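PDB 1VPM: acyl-CoA hydrolase from Bacillus halodurans, which binds coenzyme A and probably hydrolyses the thioester bond of long-chain fatty acyl-CoA. Local coordinates for residues R97-V102 against A157-R162; E52-T57 against S122-V127; R28-P33 against G39-G44. One frame throughout, in Å; residues are numbered along the deposited sequence.

Interaction 1: residues R97-V102 against A157-R162; sequences RTSMEV and ARKENR. With COA (coenzyme A), chain D.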
loop_
_atom_site.group_PDB
_atom_site.type_symbol
_atom_site.label_atom_id
_atom_site.label_comp_id
_atom_site.label_asym_id
_atom_site.label_seq_id
_atom_site.Cartn_x
_atom_site.Cartn_y
_atom_site.Cartn_z
ATOM N N ARG A 97 -5.492 21.475 -28.440
ATOM C CA ARG A 97 -6.759 22.073 -28.050
ATOM C C ARG A 97 -7.132 21.676 -26.639
ATOM O O ARG A 97 -7.416 22.539 -25.809
ATOM C CB ARG A 97 -7.863 21.656 -29.029
ATOM C CG ARG A 97 -9.083 22.551 -28.940
ATOM C CD ARG A 97 -10.173 22.143 -29.949
ATOM N NE ARG A 97 -10.875 20.915 -29.543
ATOM C CZ ARG A 97 -11.881 20.855 -28.665
ATOM N NH1 ARG A 97 -12.353 21.950 -28.056
ATOM N NH2 ARG A 97 -12.425 19.672 -28.391
ATOM N N THR A 98 -7.133 20.368 -26.379
ATOM C CA THR A 98 -7.444 19.814 -25.066
ATOM C C THR A 98 -6.298 19.006 -24.486
ATOM O O THR A 98 -6.419 18.494 -23.371
ATOM C CB THR A 98 -8.682 18.899 -25.146
ATOM O OG1 THR A 98 -8.365 17.678 -25.834
ATOM C CG2 THR A 98 -9.816 19.629 -25.851
ATOM N N SER A 99 -5.210 18.888 -25.244
ATOM C CA SER A 99 -4.079 18.008 -24.891
ATOM C C SER A 99 -2.839 18.815 -24.558
ATOM O O SER A 99 -2.657 19.959 -25.001
ATOM C CB SER A 99 -3.819 17.008 -26.032
ATOM O OG SER A 99 -3.305 17.644 -27.185
HETATM N N MSE A 100 -2.004 18.220 -23.703
HETATM C CA MSE A 100 -0.753 18.790 -23.276
HETATM C C MSE A 100 0.327 17.739 -23.405
HETATM O O MSE A 100 0.149 16.600 -22.960
HETATM C CB MSE A 100 -0.864 19.160 -21.821
HETATM C CG MSE A 100 -1.822 20.270 -21.545
HETATM SE SE MSE A 100 -2.424 20.328 -19.649
HETATM C CE MSE A 100 -3.745 18.879 -19.629
ATOM N N GLU A 101 1.436 18.098 -24.032
ATOM C CA GLU A 101 2.617 17.275 -23.927
ATOM C C GLU A 101 3.338 17.611 -22.618
ATOM O O GLU A 101 3.550 18.789 -22.281
ATOM C CB GLU A 101 3.571 17.535 -25.110
ATOM C CG GLU A 101 4.767 16.622 -25.076
ATOM C CD GLU A 101 5.745 16.910 -26.226
ATOM O OE1 GLU A 101 6.313 18.042 -26.265
ATOM O OE2 GLU A 101 5.872 16.037 -27.107
ATOM N N VAL A 102 3.663 16.564 -21.882
ATOM C CA VAL A 102 4.399 16.670 -20.632
ATOM C C VAL A 102 5.743 15.929 -20.779
ATOM O O VAL A 102 5.799 14.769 -21.207
ATOM C CB VAL A 102 3.599 16.156 -19.428
ATOM C CG1 VAL A 102 4.439 16.243 -18.159
ATOM C CG2 VAL A 102 2.293 16.927 -19.271
ATOM N N ALA A 157 6.356 17.950 -34.489
ATOM C CA ALA A 157 6.853 16.720 -35.098
ATOM C C ALA A 157 6.543 15.478 -34.256
ATOM O O ALA A 157 6.228 14.427 -34.800
ATOM C CB ALA A 157 8.308 16.816 -35.300
ATOM N N ARG A 158 6.680 15.576 -32.935
ATOM C CA ARG A 158 6.390 14.464 -32.064
ATOM C C ARG A 158 4.919 14.128 -32.086
ATOM O O ARG A 158 4.559 12.951 -32.014
ATOM C CB ARG A 158 6.857 14.745 -30.620
ATOM C CG ARG A 158 8.384 14.696 -30.481
ATOM C CD ARG A 158 8.816 14.757 -29.040
ATOM N NE ARG A 158 8.437 15.989 -28.380
ATOM C CZ ARG A 158 9.158 17.086 -28.388
ATOM N NH1 ARG A 158 10.334 17.093 -28.964
ATOM N NH2 ARG A 158 8.716 18.161 -27.793
ATOM N N LYS A 159 4.074 15.154 -32.170
ATOM C CA LYS A 159 2.636 14.971 -32.217
ATOM C C LYS A 159 2.255 14.245 -33.524
ATOM O O LYS A 159 1.437 13.335 -33.499
ATOM C CB LYS A 159 1.895 16.301 -32.156
ATOM C CG LYS A 159 0.391 16.098 -31.857
ATOM C CD LYS A 159 -0.406 17.409 -31.766
ATOM C CE LYS A 159 -1.867 17.186 -31.238
ATOM N NZ LYS A 159 -2.726 18.429 -31.296
ATOM N N GLU A 160 2.898 14.631 -34.611
ATOM C CA GLU A 160 2.682 13.970 -35.896
ATOM C C GLU A 160 3.056 12.493 -35.822
ATOM O O GLU A 160 2.334 11.645 -36.374
ATOM C CB GLU A 160 3.465 14.693 -37.013
ATOM C CG GLU A 160 3.149 14.222 -38.414
ATOM C CD GLU A 160 1.654 14.305 -38.765
ATOM O OE1 GLU A 160 0.932 15.193 -38.242
ATOM O OE2 GLU A 160 1.203 13.461 -39.569
ATOM N N ASN A 161 4.164 12.177 -35.144
ATOM C CA ASN A 161 4.551 10.779 -34.917
ATOM C C ASN A 161 3.534 9.983 -34.108
ATOM O O ASN A 161 3.335 8.806 -34.385
ATOM C CB ASN A 161 5.946 10.681 -34.308
ATOM C CG ASN A 161 7.033 11.122 -35.271
ATOM O OD1 ASN A 161 6.757 11.419 -36.430
ATOM N ND2 ASN A 161 8.275 11.183 -34.787
ATOM N N ARG A 162 2.903 10.594 -33.118
ATOM C CA ARG A 162 1.897 9.902 -32.332
ATOM C C ARG A 162 0.659 9.613 -33.191
ATOM O O ARG A 162 0.053 8.548 -33.054
ATOM C CB ARG A 162 1.498 10.714 -31.108
ATOM C CG ARG A 162 2.660 10.943 -30.147
ATOM C CD ARG A 162 2.297 11.767 -28.961
ATOM N NE ARG A 162 3.546 12.051 -28.268
ATOM C CZ ARG A 162 4.074 13.255 -28.085
ATOM N NH1 ARG A 162 3.422 14.370 -28.442
ATOM N NH2 ARG A 162 5.230 13.345 -27.486
HETATM N N1A COA D . -1.726 9.940 -27.985
HETATM C C2A COA D . -1.553 11.294 -28.023
HETATM N N3A COA D . -2.678 12.131 -28.128
HETATM C C4A COA D . -3.929 11.589 -28.176
HETATM C C5A COA D . -4.113 10.196 -28.149
HETATM C C6A COA D . -3.000 9.355 -28.060
HETATM N N6A COA D . -3.167 8.025 -28.182
HETATM N N7A COA D . -5.457 9.949 -28.241
HETATM C C8A COA D . -6.111 11.143 -28.317
HETATM N N9A COA D . -5.179 12.151 -28.284
HETATM C C1B COA D . -5.465 13.567 -28.154
HETATM C C2B COA D . -6.137 14.081 -29.407
HETATM O O2B COA D . -5.193 14.300 -30.422
HETATM C C3B COA D . -6.790 15.350 -28.886
HETATM O O3B COA D . -5.828 16.379 -29.039
HETATM P P3B COA D . -6.184 17.923 -29.228
HETATM O O7A COA D . -6.227 18.210 -30.675
HETATM O O8A COA D . -5.183 18.828 -28.632
HETATM O O9A COA D . -7.467 18.168 -28.487
HETATM C C4B COA D . -7.129 14.990 -27.431
HETATM O O4B COA D . -6.454 13.758 -27.174
HETATM C C5B COA D . -8.621 14.758 -27.173
HETATM O O5B COA D . -9.069 13.734 -28.059
HETATM P P1A COA D . -10.424 13.842 -28.972
HETATM O O1A COA D . -10.160 13.185 -30.310
HETATM O O2A COA D . -10.924 15.270 -29.066
HETATM O O3A COA D . -11.566 13.049 -28.154
HETATM P P2A COA D . -11.565 11.500 -27.682
HETATM O O4A COA D . -11.056 10.620 -28.814
HETATM O O5A COA D . -12.973 11.210 -27.190
HETATM O O6A COA D . -10.569 11.413 -26.398
HETATM C CBP COA D . -8.944 10.178 -25.154
HETATM C CCP COA D . -9.266 10.859 -26.484
HETATM C CDP COA D . -7.429 9.988 -25.025
HETATM C CEP COA D . -9.435 11.126 -24.039
HETATM C CAP COA D . -9.678 8.807 -25.091
HETATM O OAP COA D . -9.367 7.901 -26.143
HETATM C C9P COA D . -9.442 8.157 -23.741
HETATM O O9P COA D . -10.250 8.606 -22.678
HETATM N N8P COA D . -8.497 7.221 -23.562
HETATM C C7P COA D . -8.361 6.680 -22.223
HETATM C C6P COA D . -7.577 7.628 -21.311
HETATM C C5P COA D . -7.373 7.007 -19.945
HETATM O O5P COA D . -8.375 6.782 -19.234
HETATM N N4P COA D . -6.123 6.710 -19.575
HETATM C C3P COA D . -5.834 6.179 -18.270
HETATM C C2P COA D . -5.604 4.671 -18.158
HETATM S S1P COA D . -6.697 3.478 -19.043
HETATM O O HOH W 1 3.927 17.092 -29.043
#

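Interaction 2: residues E52-T57 against S122-V127; sequences EIAALT and SFLTMV. With COA (coenzyme A), chain D.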
loop_
_atom_site.group_PDB
_atom_site.type_symbol
_atom_site.label_atom_id
_atom_site.label_comp_id
_atom_site.label_asym_id
_atom_site.label_seq_id
_atom_site.Cartn_x
_atom_site.Cartn_y
_atom_site.Cartn_z
ATOM N N GLU A 52 2.415 9.882 -12.374
ATOM C CA GLU A 52 1.949 10.653 -11.216
ATOM C C GLU A 52 2.383 12.085 -11.364
ATOM O O GLU A 52 1.584 13.024 -11.158
ATOM C CB GLU A 52 2.515 10.045 -9.915
ATOM C CG GLU A 52 1.967 10.610 -8.660
ATOM C CD GLU A 52 2.590 10.001 -7.400
ATOM O OE1 GLU A 52 2.900 8.777 -7.393
ATOM O OE2 GLU A 52 2.768 10.781 -6.453
ATOM N N ILE A 53 3.654 12.280 -11.699
ATOM C CA ILE A 53 4.181 13.649 -11.783
ATOM C C ILE A 53 3.587 14.313 -13.031
ATOM O O ILE A 53 3.303 15.499 -13.038
ATOM C CB ILE A 53 5.702 13.727 -11.693
ATOM C CG1 ILE A 53 6.159 15.167 -11.404
ATOM C CG2 ILE A 53 6.375 13.212 -12.824
ATOM C CD1 ILE A 53 7.568 15.290 -10.985
ATOM N N ALA A 54 3.360 13.562 -14.082
ATOM C CA ALA A 54 2.756 14.147 -15.261
ATOM C C ALA A 54 1.341 14.632 -15.041
ATOM O O ALA A 54 0.951 15.665 -15.590
ATOM C CB ALA A 54 2.831 13.187 -16.429
ATOM N N ALA A 55 0.562 13.862 -14.308
ATOM C CA ALA A 55 -0.812 14.210 -13.933
ATOM C C ALA A 55 -0.798 15.484 -13.111
ATOM O O ALA A 55 -1.604 16.382 -13.360
ATOM C CB ALA A 55 -1.450 13.113 -13.164
ATOM N N LEU A 56 0.087 15.564 -12.108
ATOM C CA LEU A 56 0.192 16.775 -11.311
ATOM C C LEU A 56 0.531 18.004 -12.139
ATOM O O LEU A 56 -0.102 19.067 -11.996
ATOM C CB LEU A 56 1.198 16.589 -10.155
ATOM C CG LEU A 56 0.777 15.752 -8.948
ATOM C CD1 LEU A 56 1.995 15.319 -8.184
ATOM C CD2 LEU A 56 -0.181 16.544 -8.053
ATOM N N THR A 57 1.513 17.843 -12.990
ATOM C CA THR A 57 1.932 18.891 -13.914
ATOM C C THR A 57 0.785 19.409 -14.801
ATOM O O THR A 57 0.547 20.628 -14.950
ATOM C CB THR A 57 3.108 18.377 -14.724
ATOM O OG1 THR A 57 4.178 18.007 -13.796
ATOM C CG2 THR A 57 3.604 19.414 -15.719
ATOM N N SER A 122 11.010 11.006 -20.659
ATOM C CA SER A 122 9.865 10.577 -21.409
ATOM C C SER A 122 8.949 11.769 -21.730
ATOM O O SER A 122 9.058 12.813 -21.150
ATOM C CB SER A 122 9.202 9.454 -20.584
ATOM O OG SER A 122 7.935 9.758 -20.088
ATOM N N PHE A 123 8.155 11.614 -22.769
ATOM C CA PHE A 123 7.013 12.506 -23.051
ATOM C C PHE A 123 5.692 11.757 -22.910
ATOM O O PHE A 123 5.594 10.570 -23.275
ATOM C CB PHE A 123 7.052 13.003 -24.481
ATOM C CG PHE A 123 8.236 13.870 -24.798
ATOM C CD1 PHE A 123 8.236 15.221 -24.432
ATOM C CD2 PHE A 123 9.289 13.384 -25.531
ATOM C CE1 PHE A 123 9.335 16.052 -24.750
ATOM C CE2 PHE A 123 10.350 14.195 -25.825
ATOM C CZ PHE A 123 10.368 15.537 -25.435
ATOM N N LEU A 124 4.720 12.410 -22.264
ATOM C CA LEU A 124 3.395 11.925 -22.195
ATOM C C LEU A 124 2.404 12.903 -22.811
ATOM O O LEU A 124 2.684 14.109 -22.956
ATOM C CB LEU A 124 3.010 11.712 -20.742
ATOM C CG LEU A 124 3.782 10.675 -19.940
ATOM C CD1 LEU A 124 5.045 11.292 -19.377
ATOM C CD2 LEU A 124 2.935 10.094 -18.764
ATOM N N THR A 125 1.252 12.382 -23.162
ATOM C CA THR A 125 0.163 13.227 -23.644
ATOM C C THR A 125 -0.961 13.124 -22.625
ATOM O O THR A 125 -1.581 12.036 -22.445
ATOM C CB THR A 125 -0.313 12.817 -25.036
ATOM O OG1 THR A 125 0.745 12.976 -26.008
ATOM C CG2 THR A 125 -1.473 13.721 -25.467
HETATM N N MSE A 126 -1.284 14.273 -22.015
HETATM C CA MSE A 126 -2.322 14.365 -21.014
HETATM C C MSE A 126 -3.482 15.145 -21.604
HETATM O O MSE A 126 -3.250 16.086 -22.328
HETATM C CB MSE A 126 -1.798 15.108 -19.777
HETATM C CG MSE A 126 -0.495 14.591 -19.178
HETATM SE SE MSE A 126 -0.624 12.627 -18.706
HETATM C CE MSE A 126 -1.919 12.860 -17.342
ATOM N N VAL A 127 -4.706 14.772 -21.255
ATOM C CA VAL A 127 -5.908 15.429 -21.763
ATOM C C VAL A 127 -6.690 15.953 -20.606
ATOM O O VAL A 127 -6.974 15.207 -19.701
ATOM C CB VAL A 127 -6.750 14.475 -22.656
ATOM C CG1 VAL A 127 -8.024 15.154 -23.096
ATOM C CG2 VAL A 127 -5.938 14.091 -23.878
HETATM N N1A COA D . -1.726 9.940 -27.985
HETATM C C2A COA D . -1.553 11.294 -28.023
HETATM N N3A COA D . -2.678 12.131 -28.128
HETATM C C4A COA D . -3.929 11.589 -28.176
HETATM C C5A COA D . -4.113 10.196 -28.149
HETATM C C6A COA D . -3.000 9.355 -28.060
HETATM N N6A COA D . -3.167 8.025 -28.182
HETATM N N7A COA D . -5.457 9.949 -28.241
HETATM C C8A COA D . -6.111 11.143 -28.317
HETATM N N9A COA D . -5.179 12.151 -28.284
HETATM C C1B COA D . -5.465 13.567 -28.154
HETATM C C2B COA D . -6.137 14.081 -29.407
HETATM O O2B COA D . -5.193 14.300 -30.422
HETATM C C3B COA D . -6.790 15.350 -28.886
HETATM O O3B COA D . -5.828 16.379 -29.039
HETATM P P3B COA D . -6.184 17.923 -29.228
HETATM O O7A COA D . -6.227 18.210 -30.675
HETATM O O8A COA D . -5.183 18.828 -28.632
HETATM O O9A COA D . -7.467 18.168 -28.487
HETATM C C4B COA D . -7.129 14.990 -27.431
HETATM O O4B COA D . -6.454 13.758 -27.174
HETATM C C5B COA D . -8.621 14.758 -27.173
HETATM O O5B COA D . -9.069 13.734 -28.059
HETATM P P1A COA D . -10.424 13.842 -28.972
HETATM O O1A COA D . -10.160 13.185 -30.310
HETATM O O2A COA D . -10.924 15.270 -29.066
HETATM O O3A COA D . -11.566 13.049 -28.154
HETATM P P2A COA D . -11.565 11.500 -27.682
HETATM O O4A COA D . -11.056 10.620 -28.814
HETATM O O5A COA D . -12.973 11.210 -27.190
HETATM O O6A COA D . -10.569 11.413 -26.398
HETATM C CBP COA D . -8.944 10.178 -25.154
HETATM C CCP COA D . -9.266 10.859 -26.484
HETATM C CDP COA D . -7.429 9.988 -25.025
HETATM C CEP COA D . -9.435 11.126 -24.039
HETATM C CAP COA D . -9.678 8.807 -25.091
HETATM O OAP COA D . -9.367 7.901 -26.143
HETATM C C9P COA D . -9.442 8.157 -23.741
HETATM O O9P COA D . -10.250 8.606 -22.678
HETATM N N8P COA D . -8.497 7.221 -23.562
HETATM C C7P COA D . -8.361 6.680 -22.223
HETATM C C6P COA D . -7.577 7.628 -21.311
HETATM C C5P COA D . -7.373 7.007 -19.945
HETATM O O5P COA D . -8.375 6.782 -19.234
HETATM N N4P COA D . -6.123 6.710 -19.575
HETATM C C3P COA D . -5.834 6.179 -18.270
HETATM C C2P COA D . -5.604 4.671 -18.158
HETATM S S1P COA D . -6.697 3.478 -19.043
#

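Interaction 3: residues R28-P33 against G39-G44; sequences RLVLPP and GTIFGG. With COA (coenzyme A), chain B.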
loop_
_atom_site.group_PDB
_atom_site.type_symbol
_atom_site.label_atom_id
_atom_site.label_comp_id
_atom_site.label_asym_id
_atom_site.label_seq_id
_atom_site.Cartn_x
_atom_site.Cartn_y
_atom_site.Cartn_z
ATOM N N ARG A 28 11.311 10.334 -4.265
ATOM C CA ARG A 28 10.776 9.103 -3.651
ATOM C C ARG A 28 11.945 8.245 -3.201
ATOM O O ARG A 28 12.917 8.082 -3.916
ATOM C CB ARG A 28 10.019 8.289 -4.727
ATOM C CG ARG A 28 8.899 8.976 -5.469
ATOM C CD ARG A 28 7.914 9.556 -4.514
ATOM N NE ARG A 28 7.083 8.515 -3.950
ATOM C CZ ARG A 28 5.820 8.289 -4.306
ATOM N NH1 ARG A 28 5.200 9.049 -5.226
ATOM N NH2 ARG A 28 5.173 7.291 -3.730
ATOM N N LEU A 29 11.796 7.637 -2.052
ATOM C CA LEU A 29 12.768 6.709 -1.562
ATOM C C LEU A 29 12.510 5.361 -2.229
ATOM O O LEU A 29 11.356 4.921 -2.289
ATOM C CB LEU A 29 12.574 6.607 -0.069
ATOM C CG LEU A 29 13.635 5.884 0.756
ATOM C CD1 LEU A 29 15.026 6.406 0.472
ATOM C CD2 LEU A 29 13.299 6.034 2.221
ATOM N N VAL A 30 13.564 4.676 -2.643
ATOM C CA VAL A 30 13.415 3.315 -3.227
ATOM C C VAL A 30 13.468 2.310 -2.086
ATOM O O VAL A 30 14.461 2.246 -1.293
ATOM C CB VAL A 30 14.479 3.002 -4.246
ATOM C CG1 VAL A 30 14.277 1.594 -4.823
ATOM C CG2 VAL A 30 14.430 4.014 -5.375
ATOM N N LEU A 31 12.397 1.527 -1.911
ATOM C CA LEU A 31 12.351 0.586 -0.846
ATOM C C LEU A 31 12.185 -0.859 -1.323
ATOM O O LEU A 31 11.852 -1.063 -2.459
ATOM C CB LEU A 31 11.199 0.941 0.073
ATOM C CG LEU A 31 11.530 2.254 0.836
ATOM C CD1 LEU A 31 10.305 2.758 1.480
ATOM C CD2 LEU A 31 12.642 2.119 1.865
ATOM N N PRO A 32 12.439 -1.839 -0.440
ATOM C CA PRO A 32 12.394 -3.272 -0.863
ATOM C C PRO A 32 11.159 -3.762 -1.626
ATOM O O PRO A 32 11.307 -4.541 -2.566
ATOM C CB PRO A 32 12.615 -4.012 0.443
ATOM C CG PRO A 32 13.492 -3.057 1.241
ATOM C CD PRO A 32 12.862 -1.723 0.973
ATOM N N PRO A 33 9.954 -3.282 -1.285
ATOM C CA PRO A 33 8.765 -3.679 -2.074
ATOM C C PRO A 33 8.756 -3.249 -3.531
ATOM O O PRO A 33 7.964 -3.768 -4.293
ATOM C CB PRO A 33 7.604 -2.971 -1.351
ATOM C CG PRO A 33 8.117 -2.601 -0.035
ATOM C CD PRO A 33 9.591 -2.416 -0.148
ATOM N N GLY A 39 17.493 -6.196 -5.827
ATOM C CA GLY A 39 17.429 -4.822 -5.330
ATOM C C GLY A 39 17.353 -3.710 -6.337
ATOM O O GLY A 39 17.452 -2.534 -5.988
ATOM N N THR A 40 17.079 -4.073 -7.592
ATOM C CA THR A 40 16.894 -3.108 -8.682
ATOM C C THR A 40 15.422 -2.737 -8.794
ATOM O O THR A 40 14.561 -3.653 -8.834
ATOM C CB THR A 40 17.331 -3.734 -10.015
ATOM O OG1 THR A 40 18.755 -3.829 -10.008
ATOM C CG2 THR A 40 16.928 -2.871 -11.129
ATOM N N ILE A 41 15.122 -1.437 -8.819
ATOM C CA ILE A 41 13.746 -0.989 -8.852
ATOM C C ILE A 41 13.023 -1.531 -10.090
ATOM O O ILE A 41 13.617 -1.606 -11.166
ATOM C CB ILE A 41 13.628 0.562 -8.750
ATOM C CG1 ILE A 41 12.216 0.968 -8.404
ATOM C CG2 ILE A 41 14.190 1.239 -9.989
ATOM C CD1 ILE A 41 12.027 2.488 -8.151
ATOM N N PHE A 42 11.771 -1.981 -9.904
ATOM C CA PHE A 42 10.949 -2.406 -11.069
ATOM C C PHE A 42 10.722 -1.246 -12.010
ATOM O O PHE A 42 10.420 -0.123 -11.567
ATOM C CB PHE A 42 9.588 -2.942 -10.609
ATOM C CG PHE A 42 9.642 -4.166 -9.749
ATOM C CD1 PHE A 42 10.175 -5.354 -10.235
ATOM C CD2 PHE A 42 9.085 -4.164 -8.470
ATOM C CE1 PHE A 42 10.170 -6.511 -9.451
ATOM C CE2 PHE A 42 9.096 -5.306 -7.700
ATOM C CZ PHE A 42 9.667 -6.462 -8.197
ATOM N N GLY A 43 10.838 -1.498 -13.325
ATOM C CA GLY A 43 10.454 -0.536 -14.337
ATOM C C GLY A 43 9.074 0.061 -14.101
ATOM O O GLY A 43 8.842 1.248 -14.358
ATOM N N GLY A 44 8.148 -0.776 -13.698
ATOM C CA GLY A 44 6.778 -0.335 -13.470
ATOM C C GLY A 44 6.603 0.703 -12.381
ATOM O O GLY A 44 5.703 1.549 -12.475
HETATM N N1A COA B . 15.623 -0.991 -25.296
HETATM C C2A COA B . 15.598 -2.250 -25.824
HETATM N N3A COA B . 16.700 -3.101 -25.631
HETATM C C4A COA B . 17.775 -2.672 -24.910
HETATM C C5A COA B . 17.812 -1.374 -24.373
HETATM C C6A COA B . 16.727 -0.514 -24.572
HETATM N N6A COA B . 16.826 0.771 -24.186
HETATM N N7A COA B . 19.013 -1.220 -23.734
HETATM C C8A COA B . 19.717 -2.380 -23.851
HETATM N N9A COA B . 18.966 -3.272 -24.576
HETATM C C1B COA B . 19.268 -4.678 -24.766
HETATM C C2B COA B . 20.494 -4.836 -25.637
HETATM O O2B COA B . 20.168 -4.656 -26.991
HETATM C C3B COA B . 20.919 -6.252 -25.286
HETATM O O3B COA B . 20.232 -7.104 -26.185
HETATM P P3B COA B . 20.757 -8.539 -26.645
HETATM O O7A COA B . 21.506 -8.371 -27.905
HETATM O O8A COA B . 19.669 -9.500 -26.907
HETATM O O9A COA B . 21.548 -9.100 -25.499
HETATM C C4B COA B . 20.496 -6.383 -23.815
HETATM O O4B COA B . 19.683 -5.238 -23.547
HETATM C C5B COA B . 21.660 -6.361 -22.821
HETATM O O5B COA B . 22.393 -5.154 -23.025
HETATM P P1A COA B . 24.023 -5.085 -23.165
HETATM O O1A COA B . 24.376 -4.031 -24.193
HETATM O O2A COA B . 24.620 -6.450 -23.443
HETATM O O3A COA B . 24.569 -4.674 -21.704
HETATM P P2A COA B . 24.220 -3.349 -20.841
HETATM O O4A COA B . 24.243 -2.128 -21.747
HETATM O O5A COA B . 25.196 -3.338 -19.677
HETATM O O6A COA B . 22.731 -3.582 -20.230
HETATM C CBP COA B . 20.617 -2.661 -19.600
HETATM C CCP COA B . 21.586 -2.926 -20.751
HETATM C CDP COA B . 19.213 -2.399 -20.156
HETATM C CEP COA B . 20.592 -3.941 -18.738
HETATM C CAP COA B . 21.120 -1.439 -18.778
HETATM O OAP COA B . 21.276 -0.232 -19.516
HETATM C C9P COA B . 20.219 -1.217 -17.578
HETATM O O9P COA B . 20.457 -2.033 -16.455
HETATM N N8P COA B . 19.231 -0.309 -17.594
HETATM C C7P COA B . 18.432 -0.194 -16.389
HETATM C C6P COA B . 17.386 -1.311 -16.301
HETATM C C5P COA B . 16.508 -1.124 -15.081
HETATM O O5P COA B . 17.030 -1.208 -13.950
HETATM N N4P COA B . 15.214 -0.855 -15.280
HETATM C C3P COA B . 14.297 -0.728 -14.179
HETATM C C2P COA B . 13.922 0.686 -13.734
HETATM S S1P COA B . 15.205 2.002 -13.578
#

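Interaction 1: residues R97-V102 against A157-R162
The carboxylate of E101 is held by two arginines one helical turn apart, R158 and R162. R158 grips it side-on, its NE giving a nearly straight bond to E101 OE2 at 2.9 Å and its NH2 another to E101 OE1 at 2.9 Å. Both donors meet the syn side from somewhat out of the carboxylate plane, the two flat groups being tilted 28° apart. R162 comes in differently: its NH2 takes the anti lone pair of E101 OE2 at 2.8 Å, and its guanidinium stands 84° from the carboxylate plane. OE2 therefore accepts from both arginines, and a water held by R162 NH1 also gives OE2 a weak bond. Because E101 has CG anti to its N (chi1 -176°) and an extended chain beyond, the acid projects from its strand to the helix. T93 OG1 also bonds E101 OE1, while D72 shares R162 NH2 and F123 makes a cation-pi contact with R158. A leucine in place of E101 would probably leave R158 without its carboxylate partner and R162 with D72 alone of its two acids. At the start of the strand, S99 OG bonds O8A of the coenzyme A 3'-phosphate at 2.7 Å, and from the turn before it T98 OG1 bonds O9A at 2.8 Å. K159 NZ approaches this phosphate from the helix, 3.6 Å from O7A. The salt-bridge network thus joins helix 146-166 to the hotdog sheet beside the nucleotide end of the coenzyme A site.

Interaction 2: residues E52-T57 against S122-V127
M126 (selenomethionine) folds back on itself to reach A54 and A55: with chi2 at -56° and chi3 bent the same way, its SE and CE turn onto the helix. L124, two residues earlier in the strand, places CG anti to its carbonyl carbon (chi1 -63°), which carries both methyl branches to A54. This is the core packing of the hotdog fold, in which helix 43-62 is wrapped by the antiparallel sheet. The axes of segments 52-57 and 122-127 approach to 9.2 Å and cross at -46°, a separation in keeping with the small A54, whose CB points toward the strand. A54 CB is the meeting point: L124 CD2 comes within 3.9 Å, and M126 SE stands 4.2 Å from it. All four touching residues are buried; the side chains meet through apolar groups, with M126 CG also beside A54 O. V102, from the neighbouring strand 99-109, packs on A54 as well, and I50 and D51 extend the L124 contact along the helix. Alternation along the strand sends T125 and V127 to the other face, where T125 CG2 lies 3.3 Å from N3A of the coenzyme A adenine. One sheet thus packs the helix on one side and the ligand on the other. At the end of the folded M126 chain, CE rests 3.8 Å from A55 CA, against the helix backbone itself.

Interaction 3: residues R28-P33 against G39-G44
F42 turns the edge of its ring to P33: the carbonyl oxygen P33 O lies in the ring plane, 3.9 Å from F42 CE2. This is a long approach, at most weakly favourable to the ring's C-H edge. The second contact is apolar, where I41 CD1 meets V30 CG2 at 4.0 Å. I41 brings it there with CG1 opposite its backbone N (chi1 -164°) and the chain extended to CD1, while V30 CG1 also lies against I41 CB at 4.1 Å. The other branch of I41 lies beside the ligand: its CG2 is 3.8 Å from S1P of a coenzyme A, and its carbonyl, I41 O, comes within 3.2 Å of C3P. That coenzyme is also hydrogen-bonded to D75 and F76 of this chain and to T68, T98 and S99 of the second subunit, so the segment lines the thiol end of a site shared between subunits. L29 of the fourth subunit and D51 of the second pack on F42, and P33 meets its counterpart in the fourth. Within the chain, V30 follows strand 24-29 and packs with I41 against L86 of strand 85-95, while F42 holds the N-cap position of helix 43-62, whose V46 touches I41.

Following the chain from its N terminus, interaction 3 closes first, a short loop that joins the end of strand 24-29 to the start of helix 43-62. The other two open and close later and cross: interaction 2 runs from 52-57 to 122-127, while interaction 1 opens between the two segments of interaction 2, at 97-102, and closes last at 157-162. They meet in the sheet, where M100 N lies 2.8 Å from M126 O, a probable hydrogen bond. Interaction 2 meets interaction 3 through the R28-E52 salt bridge. Together they tie the central helix and the C-terminal helix to one antiparallel sheet, with interactions 1 and 3 on opposite sides of the chain's centre and nearest two different coenzyme A molecules.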